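Local coordinates for protein plasmodium falciparum gamete antigen 27/25 (PDB 1N81) that is a gametocyte protein essential for sexual development of the malaria parasite, of unknown molecular function, though it may take part in protein dimerization, at residues 79-82 / 83-86; 141-144 / 145-149. All coordinates share one frame; numbering follows the deposited sequence.

Contact 1. Residues 79-82 / 83-86; sequences NRIS and DRLI
Arg80 and Arg84, one helical turn apart, run side by side in the same direction. Arg84, extended from CG to NE, lays its NH1 3.7 Å from Arg80 CB and its NH2 near Arg80 CD. Their guanidinium planes are turned 67° against each other; Arg84 NH2 comes to the edge of the Arg80 group, near its plane, 4.3 Å from Arg80 NE. The closeness of the two positive groups is probably offset by carboxylates: Glu22 OE1 makes salt bridges with both Arg80 NE and Arg84 NH1, and Glu109 OE1 with Arg84 NH2, while Gln168 accepts a hydrogen bond from Arg80 NH1.

The backbone donors of Asp83, Arg84, Leu85 and Ile86 are all spent on the carbonyls four residues earlier, as in Asp83 N to Asn79 O at 2.9 Å. On another side of the helix, Ser82 OG is hydrogen-bonded to Leu47 O and lies 2.7 Å from a water, which in turn donates to Asp83 OD1 at 3.2 Å. Ile81 CG2 and Leu85 CG approach only loosely, at 4.4 Å.

Neighbouring helices pack against several sides of this part of helix 71-89, while Asp83 stays exposed: Ile81, Ser82 and Leu85 rest on Ile53 of helix 50-63, Arg84 and Leu85 touch helix 13-35, and both arginines reach Arg165 of helix 156-173.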
loop_
_atom_site.group_PDB
_atom_site.type_symbol
_atom_site.label_atom_id
_atom_site.label_comp_id
_atom_site.label_asym_id
_atom_site.label_seq_id
_atom_site.Cartn_x
_atom_site.Cartn_y
_atom_site.Cartn_z
ATOM N N ASN A 79 -4.395 -6.405 7.270
ATOM C CA ASN A 79 -3.215 -6.502 8.122
ATOM C C ASN A 79 -2.308 -5.297 7.942
ATOM O O ASN A 79 -1.915 -4.658 8.921
ATOM C CB ASN A 79 -2.389 -7.764 7.821
ATOM C CG ASN A 79 -3.096 -9.036 8.223
ATOM O OD1 ASN A 79 -3.908 -9.031 9.132
ATOM N ND2 ASN A 79 -2.775 -10.140 7.556
ATOM N N ARG A 80 -1.976 -4.988 6.689
ATOM C CA ARG A 80 -1.083 -3.859 6.408
ATOM C C ARG A 80 -1.661 -2.559 6.953
ATOM O O ARG A 80 -0.936 -1.729 7.498
ATOM C CB ARG A 80 -0.804 -3.732 4.895
ATOM C CG ARG A 80 0.255 -4.744 4.363
ATOM C CD ARG A 80 0.648 -4.370 2.931
ATOM N NE ARG A 80 -0.503 -4.417 2.022
ATOM C CZ ARG A 80 -0.886 -5.504 1.367
ATOM N NH1 ARG A 80 -0.198 -6.633 1.527
ATOM N NH2 ARG A 80 -1.929 -5.456 0.533
ATOM N N ILE A 81 -2.968 -2.382 6.820
ATOM C CA ILE A 81 -3.581 -1.160 7.305
ATOM C C ILE A 81 -3.426 -1.079 8.836
ATOM O O ILE A 81 -2.974 -0.065 9.370
ATOM C CB ILE A 81 -5.079 -1.089 6.903
ATOM C CG1 ILE A 81 -5.220 -0.742 5.399
ATOM C CG2 ILE A 81 -5.785 -0.059 7.760
ATOM C CD1 ILE A 81 -6.715 -0.805 4.852
ATOM N N SER A 82 -3.786 -2.151 9.537
ATOM C CA SER A 82 -3.656 -2.140 10.988
ATOM C C SER A 82 -2.197 -1.866 11.364
ATOM O O SER A 82 -1.926 -1.091 12.276
ATOM C CB SER A 82 -4.120 -3.467 11.597
ATOM O OG SER A 82 -4.108 -3.350 13.011
ATOM N N ASP A 83 -1.250 -2.469 10.657
ATOM C CA ASP A 83 0.134 -2.194 11.007
ATOM C C ASP A 83 0.508 -0.727 10.830
ATOM O O ASP A 83 1.289 -0.189 11.608
ATOM C CB ASP A 83 1.080 -3.100 10.221
ATOM C CG ASP A 83 0.961 -4.568 10.652
ATOM O OD1 ASP A 83 0.351 -4.831 11.722
ATOM O OD2 ASP A 83 1.476 -5.452 9.938
ATOM N N ARG A 84 -0.059 -0.071 9.820
ATOM C CA ARG A 84 0.237 1.338 9.592
ATOM C C ARG A 84 -0.349 2.154 10.729
ATOM O O ARG A 84 0.247 3.147 11.132
ATOM C CB ARG A 84 -0.325 1.836 8.247
ATOM C CG ARG A 84 0.427 1.320 7.003
ATOM C CD ARG A 84 -0.121 1.971 5.715
ATOM N NE ARG A 84 0.429 1.285 4.553
ATOM C CZ ARG A 84 -0.176 0.298 3.901
ATOM N NH1 ARG A 84 -1.379 -0.127 4.278
ATOM N NH2 ARG A 84 0.450 -0.282 2.891
ATOM N N LEU A 85 -1.515 1.745 11.240
ATOM C CA LEU A 85 -2.143 2.476 12.349
ATOM C C LEU A 85 -1.184 2.488 13.553
ATOM O O LEU A 85 -0.922 3.536 14.153
ATOM C CB LEU A 85 -3.455 1.805 12.760
ATOM C CG LEU A 85 -4.501 1.644 11.644
ATOM C CD1 LEU A 85 -5.765 1.063 12.229
ATOM C CD2 LEU A 85 -4.788 2.959 10.978
ATOM N N ILE A 86 -0.660 1.314 13.886
ATOM C CA ILE A 86 0.268 1.170 15.008
ATOM C C ILE A 86 1.612 1.866 14.730
ATOM O O ILE A 86 2.209 2.439 15.628
ATOM C CB ILE A 86 0.462 -0.325 15.341
ATOM C CG1 ILE A 86 -0.830 -0.839 16.000
ATOM C CG2 ILE A 86 1.667 -0.531 16.236
ATOM C CD1 ILE A 86 -0.832 -2.312 16.276
HETATM O O HOH W 1 -2.180 -5.060 13.746
#

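Contact 2. Residues 141-144 / 145-149; sequences MLFD and TYEYV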
loop_
_atom_site.group_PDB
_atom_site.type_symbol
_atom_site.label_atom_id
_atom_site.label_comp_id
_atom_site.label_asym_id
_atom_site.label_seq_id
_atom_site.Cartn_x
_atom_site.Cartn_y
_atom_site.Cartn_z
ATOM N N MET A 141 16.243 3.457 -2.348
ATOM C CA MET A 141 16.503 4.589 -3.223
ATOM C C MET A 141 15.231 5.278 -3.657
ATOM O O MET A 141 15.162 6.512 -3.646
ATOM C CB MET A 141 17.337 4.157 -4.432
ATOM C CG MET A 141 18.791 3.931 -4.053
ATOM S SD MET A 141 19.835 3.596 -5.483
ATOM C CE MET A 141 19.651 1.891 -5.582
ATOM N N LEU A 142 14.217 4.517 -4.055
ATOM C CA LEU A 142 12.965 5.166 -4.425
ATOM C C LEU A 142 12.398 5.949 -3.219
ATOM O O LEU A 142 11.848 7.055 -3.391
ATOM C CB LEU A 142 11.948 4.150 -4.948
ATOM C CG LEU A 142 12.261 3.542 -6.322
ATOM C CD1 LEU A 142 11.299 2.386 -6.585
ATOM C CD2 LEU A 142 12.124 4.600 -7.437
ATOM N N PHE A 143 12.570 5.400 -2.011
ATOM C CA PHE A 143 12.105 6.048 -0.785
ATOM C C PHE A 143 12.822 7.376 -0.531
ATOM O O PHE A 143 12.196 8.359 -0.115
ATOM C CB PHE A 143 12.315 5.154 0.455
ATOM C CG PHE A 143 11.040 4.819 1.178
ATOM C CD1 PHE A 143 10.281 3.707 0.796
ATOM C CD2 PHE A 143 10.582 5.624 2.218
ATOM C CE1 PHE A 143 9.085 3.422 1.444
ATOM C CE2 PHE A 143 9.381 5.336 2.879
ATOM C CZ PHE A 143 8.640 4.239 2.489
ATOM N N ASP A 144 14.136 7.405 -0.724
ATOM C CA ASP A 144 14.878 8.651 -0.533
ATOM C C ASP A 144 14.321 9.753 -1.416
ATOM O O ASP A 144 14.154 10.901 -0.990
ATOM C CB ASP A 144 16.349 8.457 -0.859
ATOM C CG ASP A 144 17.025 7.558 0.137
ATOM O OD1 ASP A 144 16.434 7.370 1.221
ATOM O OD2 ASP A 144 18.127 7.048 -0.150
ATOM N N THR A 145 14.019 9.399 -2.654
ATOM C CA THR A 145 13.497 10.379 -3.592
ATOM C C THR A 145 12.119 10.920 -3.230
ATOM O O THR A 145 11.887 12.135 -3.246
ATOM C CB THR A 145 13.449 9.800 -5.020
ATOM O OG1 THR A 145 14.751 9.329 -5.365
ATOM C CG2 THR A 145 13.070 10.884 -6.012
ATOM N N TYR A 146 11.198 10.034 -2.878
ATOM C CA TYR A 146 9.859 10.502 -2.565
ATOM C C TYR A 146 9.675 11.135 -1.193
ATOM O O TYR A 146 8.805 11.988 -1.045
ATOM C CB TYR A 146 8.851 9.404 -2.841
ATOM C CG TYR A 146 8.789 9.090 -4.304
ATOM C CD1 TYR A 146 9.224 7.860 -4.786
ATOM C CD2 TYR A 146 8.308 10.032 -5.222
ATOM C CE1 TYR A 146 9.183 7.567 -6.140
ATOM C CE2 TYR A 146 8.266 9.754 -6.587
ATOM C CZ TYR A 146 8.705 8.511 -7.044
ATOM O OH TYR A 146 8.647 8.205 -8.395
ATOM N N GLU A 147 10.480 10.736 -0.216
ATOM C CA GLU A 147 10.457 11.345 1.109
ATOM C C GLU A 147 10.853 12.815 0.876
ATOM O O GLU A 147 10.215 13.729 1.383
ATOM C CB GLU A 147 11.541 10.764 2.016
ATOM C CG GLU A 147 11.161 9.555 2.824
ATOM C CD GLU A 147 12.278 9.142 3.764
ATOM O OE1 GLU A 147 13.444 9.090 3.313
ATOM O OE2 GLU A 147 11.996 8.853 4.953
ATOM N N TYR A 148 11.945 13.006 0.131
ATOM C CA TYR A 148 12.490 14.332 -0.198
ATOM C C TYR A 148 11.449 15.179 -0.908
ATOM O O TYR A 148 11.156 16.307 -0.505
ATOM C CB TYR A 148 13.738 14.206 -1.079
ATOM C CG TYR A 148 14.236 15.541 -1.603
ATOM C CD1 TYR A 148 14.790 16.478 -0.741
ATOM C CD2 TYR A 148 14.056 15.903 -2.947
ATOM C CE1 TYR A 148 15.151 17.756 -1.191
ATOM C CE2 TYR A 148 14.408 17.173 -3.415
ATOM C CZ TYR A 148 14.957 18.091 -2.517
ATOM O OH TYR A 148 15.317 19.337 -2.949
ATOM N N VAL A 149 10.863 14.615 -1.956
ATOM C CA VAL A 149 9.858 15.307 -2.737
ATOM C C VAL A 149 8.623 15.723 -1.948
ATOM O O VAL A 149 8.066 16.798 -2.159
ATOM C CB VAL A 149 9.411 14.431 -3.909
ATOM C CG1 VAL A 149 8.049 14.852 -4.394
ATOM C CG2 VAL A 149 10.432 14.530 -5.034
#
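Two turns of the alpha-helix 136-150 make up this contact in an all-helical protein, with one face turned to the interior and another to solvent. Its i to i+4 ladder ties Thr145, Tyr146, Glu147 and Tyr148 to the carbonyls of Met141, Leu142, Phe143 and Asp144; the bond from Glu147 N to Phe143 O measures 2.9 Å.

On the inward side the buried Phe143 is crossed obliquely by Glu147, whose CG lies 4.0 Å from Phe143 CD2. The carboxylate plane stands 72° from the ring. Phe143 also meets Phe154 and Tyr159 edge-to-face and packs on Val108 and Val112 of helix 96-122, so Glu147 CG lies at the border of an aromatic and aliphatic cluster.

The acid end of Glu147 is well supplied with partners: OE2 accepts from Phe154 N, and OE1 forms a salt bridge with Arg140. Asp144 lies alongside, pointing the same way, its carboxylate plane only 23° from that of Glu147 and its OD1 4.0 Å from Glu147 OE1. Arg140 NH2 bridges to both oxygens, which probably offsets the repulsion between them.

Tyr146 has its CG beside the backbone N (chi1 -66°), which brings the ring back alongside the preceding turn, CD1 3.1 Å from Leu142 O; the apolar approach of CE1 to Leu142 CD2 is looser, at 4.4 Å. Its OH is hydrogen-bonded to Glu115 OE1 of helix 96-122. At the exposed side, Thr145 OG1 adds a weak hydrogen bond of 3.3 Å to Met141 O, the carbonyl that also accepts from Thr145 N.

Overall arrangement
Contact 1 and contact 2 belong to separate helices, 71-89 and 136-150, and follow one another along the chain. Their centres lie about 22 Å apart and their nearest atoms about 9 Å, so they do not touch. What they have in common is neighbours: helices 96-122 and 156-173 receive side chains from both. Helix 96-122 supplies Glu109 to residues 79-86 and Glu115 to residues 141-149. The two sites differ in depth: the centre of contact 1 lies about 10 Å from the centre of the chain and the contact is mostly buried, that of contact 2 about 16 Å and partly exposed. Their charge patterns are reversed, a carboxylate between two arginines in contact 1 against an arginine between two carboxylates in contact 2.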